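Local coordinates for putative silent information regulator 2 (Leishmania infantum, PDB 5OL0), which probably removes acetyl groups from protein lysines in an NAD-dependent reaction, as a class I sirtuin carrying a structural zinc ion, at residues Leu120-Thr125 / Leu141-His146; Arg35-Val40 / His206-Ala211. All coordinates share one frame; numbering follows the deposited sequence.

How the interactions relate
Both interactions reach the same parallel sheet, their centres about 9 Å apart; interaction 1 pairs two of its strands, and interaction 2 sets strand 36-40 against the turn at the end of helix 198-207. Strand 120-125 lies beside strand 36-40, and Cys124 N comes 2.8 Å from Val38 O, a probable hydrogen bond. Above one face, Arg122 NH1 meets Asp207 OD2 at 2.6 Å in a salt bridge that ties strand 120-125 to the end of helix 198-207. Along the chain, interaction 1 is nested within the loop that interaction 2 closes. Interaction 1 also reaches the active site: 141-146 ends at His146, the likely proton acceptor, which packs on the modified side chain of the bound peptide.

Interaction 1: residues Leu120-Thr125 / Leu141-His146; sequences LLRCCT and LLVEAH
Arg122 and Val143 cross at about a right angle. The arginine leaves its backbone with CG anti to N, bends at chi2 (78°), and brings one guanidinium face over the valine, whose CG2 sits 3.4 Å from Arg122 CZ, offset toward the rim. Its charge is held by Asp202 and Asp207, which take NH1 in salt bridges. On the side of the sheet that bears Val143, Cys124 SG lies 4.1 Å from Val143 CB; Cys123, Leu142, Thr125 and Glu144 point to the other side of the sheet. There Thr125 turns OG1 anti to its own N, toward Glu132 and Asn127 N, and its CG2 rests 3.8 Å from Glu144 CA. This is a parallel pairing at the edge of the Rossmann-type sheet, the two strands joined through helix 131-134 as a beta-alpha-beta unit. Cys123 stands between two of its bonds: its N reaches Leu141 O at 2.8 Å, almost straight (176°), and its O accepts from Val143 N. Thr125 N to Val143 O continues the series, and Ala145 N to Thr125 O closes it with a more bent bond (141°). At the opposite end Leu120 and Leu141 slide past one another in opposite directions, Leu120 CD2 being 4.2 Å from Leu141 CD1.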
loop_
_atom_site.group_PDB
_atom_site.type_symbol
_atom_site.label_atom_id
_atom_site.label_comp_id
_atom_site.label_asym_id
_atom_site.label_seq_id
_atom_site.Cartn_x
_atom_site.Cartn_y
_atom_site.Cartn_z
ATOM N N LEU A 120 -2.191 -3.691 16.245
ATOM C CA LEU A 120 -1.645 -2.958 15.123
ATOM C C LEU A 120 -0.843 -1.844 15.614
ATOM O O LEU A 120 -1.380 -0.953 16.195
ATOM C CB LEU A 120 -2.746 -2.461 14.224
ATOM C CG LEU A 120 -2.353 -1.787 12.898
ATOM C CD1 LEU A 120 -1.749 -2.796 11.920
ATOM C CD2 LEU A 120 -3.601 -1.211 12.301
ATOM N N LEU A 121 0.468 -1.852 15.363
ATOM C CA LEU A 121 1.301 -0.687 15.614
ATOM C C LEU A 121 1.059 0.401 14.537
ATOM O O LEU A 121 0.917 1.591 14.822
ATOM C CB LEU A 121 2.725 -1.121 15.617
ATOM C CG LEU A 121 3.823 -0.079 15.783
ATOM C CD1 LEU A 121 3.790 0.622 17.152
ATOM C CD2 LEU A 121 5.127 -0.836 15.519
ATOM N N ARG A 122 1.054 0.004 13.273
ATOM C CA ARG A 122 0.826 0.982 12.206
ATOM C C ARG A 122 0.563 0.202 10.959
ATOM O O ARG A 122 1.104 -0.892 10.780
ATOM C CB ARG A 122 2.066 1.869 12.008
ATOM C CG ARG A 122 1.765 3.279 11.482
ATOM C CD ARG A 122 1.243 4.130 12.650
ATOM N NE ARG A 122 0.846 5.485 12.224
ATOM C CZ ARG A 122 1.686 6.544 12.182
ATOM N NH1 ARG A 122 2.972 6.432 12.487
ATOM N NH2 ARG A 122 1.245 7.727 11.793
ATOM N N CYS A 123 -0.283 0.751 10.117
ATOM C CA CYS A 123 -0.467 0.226 8.784
ATOM C C CYS A 123 0.095 1.267 7.820
ATOM O O CYS A 123 -0.338 2.431 7.840
ATOM C CB CYS A 123 -1.959 0.011 8.472
ATOM S SG CYS A 123 -2.200 -0.548 6.753
ATOM N N CYS A 124 1.039 0.859 6.983
ATOM C CA CYS A 124 1.664 1.779 6.018
ATOM C C CYS A 124 1.398 1.199 4.651
ATOM O O CYS A 124 1.822 0.073 4.377
ATOM C CB CYS A 124 3.155 1.822 6.256
ATOM S SG CYS A 124 3.690 2.599 7.844
ATOM N N THR A 125 0.743 1.961 3.792
ATOM C CA THR A 125 0.346 1.477 2.463
ATOM C C THR A 125 1.001 2.329 1.387
ATOM O O THR A 125 1.122 3.520 1.509
ATOM C CB THR A 125 -1.182 1.504 2.305
ATOM O OG1 THR A 125 -1.561 1.013 1.023
ATOM C CG2 THR A 125 -1.805 2.923 2.507
ATOM N N LEU A 141 -3.552 5.329 13.124
ATOM C CA LEU A 141 -2.860 4.061 12.796
ATOM C C LEU A 141 -2.535 3.849 11.293
ATOM O O LEU A 141 -1.668 3.037 10.957
ATOM C CB LEU A 141 -3.638 2.883 13.328
ATOM C CG LEU A 141 -3.768 2.813 14.855
ATOM C CD1 LEU A 141 -4.548 1.575 15.246
ATOM C CD2 LEU A 141 -2.404 2.823 15.560
ATOM N N LEU A 142 -3.151 4.646 10.429
ATOM C CA LEU A 142 -2.958 4.503 8.993
ATOM C C LEU A 142 -2.000 5.565 8.448
ATOM O O LEU A 142 -2.201 6.725 8.704
ATOM C CB LEU A 142 -4.270 4.634 8.260
ATOM C CG LEU A 142 -4.201 4.651 6.732
ATOM C CD1 LEU A 142 -3.673 3.282 6.261
ATOM C CD2 LEU A 142 -5.595 4.965 6.161
ATOM N N VAL A 143 -1.025 5.126 7.652
ATOM C CA VAL A 143 -0.172 5.991 6.858
ATOM C C VAL A 143 -0.346 5.671 5.390
ATOM O O VAL A 143 0.068 4.588 4.912
ATOM C CB VAL A 143 1.258 5.792 7.291
ATOM C CG1 VAL A 143 2.210 6.662 6.451
ATOM C CG2 VAL A 143 1.365 6.115 8.794
ATOM N N GLU A 144 -0.971 6.618 4.682
ATOM C CA GLU A 144 -1.093 6.616 3.215
ATOM C C GLU A 144 0.167 7.218 2.707
ATOM O O GLU A 144 0.191 8.400 2.435
ATOM C CB GLU A 144 -2.335 7.439 2.770
ATOM C CG GLU A 144 -3.609 6.630 2.976
ATOM C CD GLU A 144 -4.933 7.345 2.716
ATOM O OE1 GLU A 144 -5.000 8.550 2.967
ATOM O OE2 GLU A 144 -5.924 6.688 2.315
ATOM N N ALA A 145 1.233 6.420 2.590
ATOM C CA ALA A 145 2.533 6.970 2.299
ATOM C C ALA A 145 2.697 7.645 0.930
ATOM O O ALA A 145 3.608 8.460 0.756
ATOM C CB ALA A 145 3.599 5.894 2.456
ATOM N N HIS A 146 1.832 7.292 -0.015
ATOM C CA HIS A 146 1.785 7.868 -1.343
ATOM C C HIS A 146 0.510 8.603 -1.640
ATOM O O HIS A 146 0.166 8.777 -2.795
ATOM C CB HIS A 146 1.963 6.783 -2.378
ATOM C CG HIS A 146 3.327 6.171 -2.334
ATOM N ND1 HIS A 146 3.614 4.941 -2.890
ATOM C CD2 HIS A 146 4.480 6.619 -1.787
ATOM C CE1 HIS A 146 4.877 4.649 -2.660
ATOM N NE2 HIS A 146 5.424 5.649 -1.985
#

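Interaction 2: residues Arg35-Val40 / His206-Ala211; sequences RILVLV and HDAPIA
Ile210 O is gripped by two nitrogens of a single side chain. Arg35 NE reaches Ile210 O at 2.8 Å in a fairly straight bond (160°). Arg35 NH2 approaches the same Ile210 O at 3.1 Å, less straight (140°) and on a lone pair. Both donors lie in the carbonyl plane, and the oxygen lies in the guanidinium plane, so the arginine meets it side-on, by its edge. The chain gets there with CG anti to its carbonyl carbon and a bend at chi3. Its remaining nitrogen, NH1, makes a salt bridge with Glu212, so the group is fixed from two directions, and the nearby carboxylate would be expected to balance its charge. The accepting carbonyl belongs to the 3-10 turn 208-210 that follows helix 198-207; there Ile210 N bonds back to Asp207 O. In the Rossmann-type sheet, the chain runs from this turn into strand 213-217, which pairs in parallel with strand 36-40, so the contact lies where helix and strand join beside the start of 36-40. Deeper in, Leu37 carries the apolar half. With CG anti to its backbone N, it sends CD2 to within 4.1 Å of Ala208 CB, while its CB stands 4.1 Å from Ala211 CB. The methyl of Ala211 also lies 4.0 Å from Arg35 O.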
loop_
_atom_site.group_PDB
_atom_site.type_symbol
_atom_site.label_atom_id
_atom_site.label_comp_id
_atom_site.label_asym_id
_atom_site.label_seq_id
_atom_site.Cartn_x
_atom_site.Cartn_y
_atom_site.Cartn_z
ATOM N N ARG A 35 2.631 -5.157 18.692
ATOM C CA ARG A 35 3.182 -4.108 17.885
ATOM C C ARG A 35 3.448 -4.668 16.438
ATOM O O ARG A 35 4.607 -4.930 16.059
ATOM C CB ARG A 35 4.443 -3.561 18.564
ATOM C CG ARG A 35 4.098 -3.019 19.975
ATOM C CD ARG A 35 5.082 -2.030 20.458
ATOM N NE ARG A 35 6.438 -2.563 20.368
ATOM C CZ ARG A 35 7.109 -3.164 21.348
ATOM N NH1 ARG A 35 6.555 -3.354 22.556
ATOM N NH2 ARG A 35 8.364 -3.566 21.126
ATOM N N ILE A 36 2.362 -4.918 15.701
ATOM C CA ILE A 36 2.451 -5.493 14.344
ATOM C C ILE A 36 2.464 -4.311 13.349
ATOM O O ILE A 36 1.545 -3.513 13.320
ATOM C CB ILE A 36 1.323 -6.451 13.963
ATOM C CG1 ILE A 36 1.254 -7.595 14.981
ATOM C CG2 ILE A 36 1.516 -6.981 12.534
ATOM C CD1 ILE A 36 0.063 -8.546 14.831
ATOM N N LEU A 37 3.529 -4.237 12.552
ATOM C CA LEU A 37 3.608 -3.274 11.461
ATOM C C LEU A 37 3.131 -3.979 10.197
ATOM O O LEU A 37 3.668 -5.011 9.825
ATOM C CB LEU A 37 5.033 -2.804 11.306
ATOM C CG LEU A 37 5.325 -1.880 10.126
ATOM C CD1 LEU A 37 4.708 -0.527 10.349
ATOM C CD2 LEU A 37 6.814 -1.743 9.973
ATOM N N VAL A 38 2.104 -3.430 9.567
ATOM C CA VAL A 38 1.596 -4.018 8.352
ATOM C C VAL A 38 1.925 -3.060 7.258
ATOM O O VAL A 38 1.617 -1.863 7.341
ATOM C CB VAL A 38 0.067 -4.238 8.416
ATOM C CG1 VAL A 38 -0.460 -4.939 7.123
ATOM C CG2 VAL A 38 -0.289 -5.077 9.613
ATOM N N LEU A 39 2.547 -3.586 6.229
ATOM C CA LEU A 39 2.805 -2.880 4.969
ATOM C C LEU A 39 1.996 -3.457 3.828
ATOM O O LEU A 39 1.922 -4.689 3.656
ATOM C CB LEU A 39 4.284 -3.027 4.577
ATOM C CG LEU A 39 5.281 -2.752 5.683
ATOM C CD1 LEU A 39 6.698 -2.811 5.149
ATOM C CD2 LEU A 39 5.048 -1.392 6.328
ATOM N N VAL A 40 1.458 -2.579 2.985
ATOM C CA VAL A 40 0.504 -2.955 1.999
ATOM C C VAL A 40 0.896 -2.413 0.650
ATOM O O VAL A 40 1.255 -1.261 0.564
ATOM C CB VAL A 40 -0.898 -2.404 2.368
ATOM C CG1 VAL A 40 -1.926 -2.974 1.406
ATOM C CG2 VAL A 40 -1.300 -2.792 3.771
ATOM N N HIS A 206 10.091 5.986 13.970
ATOM C CA HIS A 206 9.508 5.685 15.298
ATOM C C HIS A 206 8.778 4.398 15.392
ATOM O O HIS A 206 8.849 3.792 16.413
ATOM C CB HIS A 206 8.566 6.804 15.773
ATOM C CG HIS A 206 9.224 8.153 15.762
ATOM N ND1 HIS A 206 8.562 9.297 15.375
ATOM C CD2 HIS A 206 10.510 8.514 15.961
ATOM C CE1 HIS A 206 9.392 10.323 15.420
ATOM N NE2 HIS A 206 10.574 9.879 15.766
ATOM N N ASP A 207 8.008 3.994 14.385
ATOM C CA ASP A 207 7.297 2.717 14.523
ATOM C C ASP A 207 8.193 1.553 14.169
ATOM O O ASP A 207 8.295 0.566 14.901
ATOM C CB ASP A 207 6.062 2.691 13.653
ATOM C CG ASP A 207 4.990 3.620 14.128
ATOM O OD1 ASP A 207 4.645 3.526 15.303
ATOM O OD2 ASP A 207 4.444 4.409 13.326
ATOM N N ALA A 208 8.782 1.584 12.971
ATOM C CA ALA A 208 9.470 0.336 12.498
ATOM C C ALA A 208 10.578 -0.123 13.432
ATOM O O ALA A 208 10.784 -1.333 13.650
ATOM C CB ALA A 208 9.987 0.545 11.070
ATOM N N PRO A 209 11.284 0.829 14.070
ATOM C CA PRO A 209 12.312 0.343 15.002
ATOM C C PRO A 209 11.795 -0.418 16.240
ATOM O O PRO A 209 12.543 -1.189 16.823
ATOM C CB PRO A 209 13.064 1.628 15.367
ATOM C CG PRO A 209 13.011 2.403 14.090
ATOM C CD PRO A 209 11.548 2.218 13.677
ATOM N N ILE A 210 10.518 -0.268 16.576
ATOM C CA ILE A 210 9.927 -0.949 17.728
ATOM C C ILE A 210 8.932 -2.012 17.319
ATOM O O ILE A 210 8.265 -2.559 18.189
ATOM C CB ILE A 210 9.241 0.053 18.726
ATOM C CG1 ILE A 210 8.120 0.883 18.074
ATOM C CG2 ILE A 210 10.304 0.989 19.279
ATOM C CD1 ILE A 210 7.160 1.513 19.063
ATOM N N ALA A 211 8.834 -2.363 16.020
ATOM C CA ALA A 211 7.930 -3.469 15.633
ATOM C C ALA A 211 8.338 -4.790 16.283
ATOM O O ALA A 211 9.515 -5.064 16.449
ATOM C CB ALA A 211 7.879 -3.651 14.128
#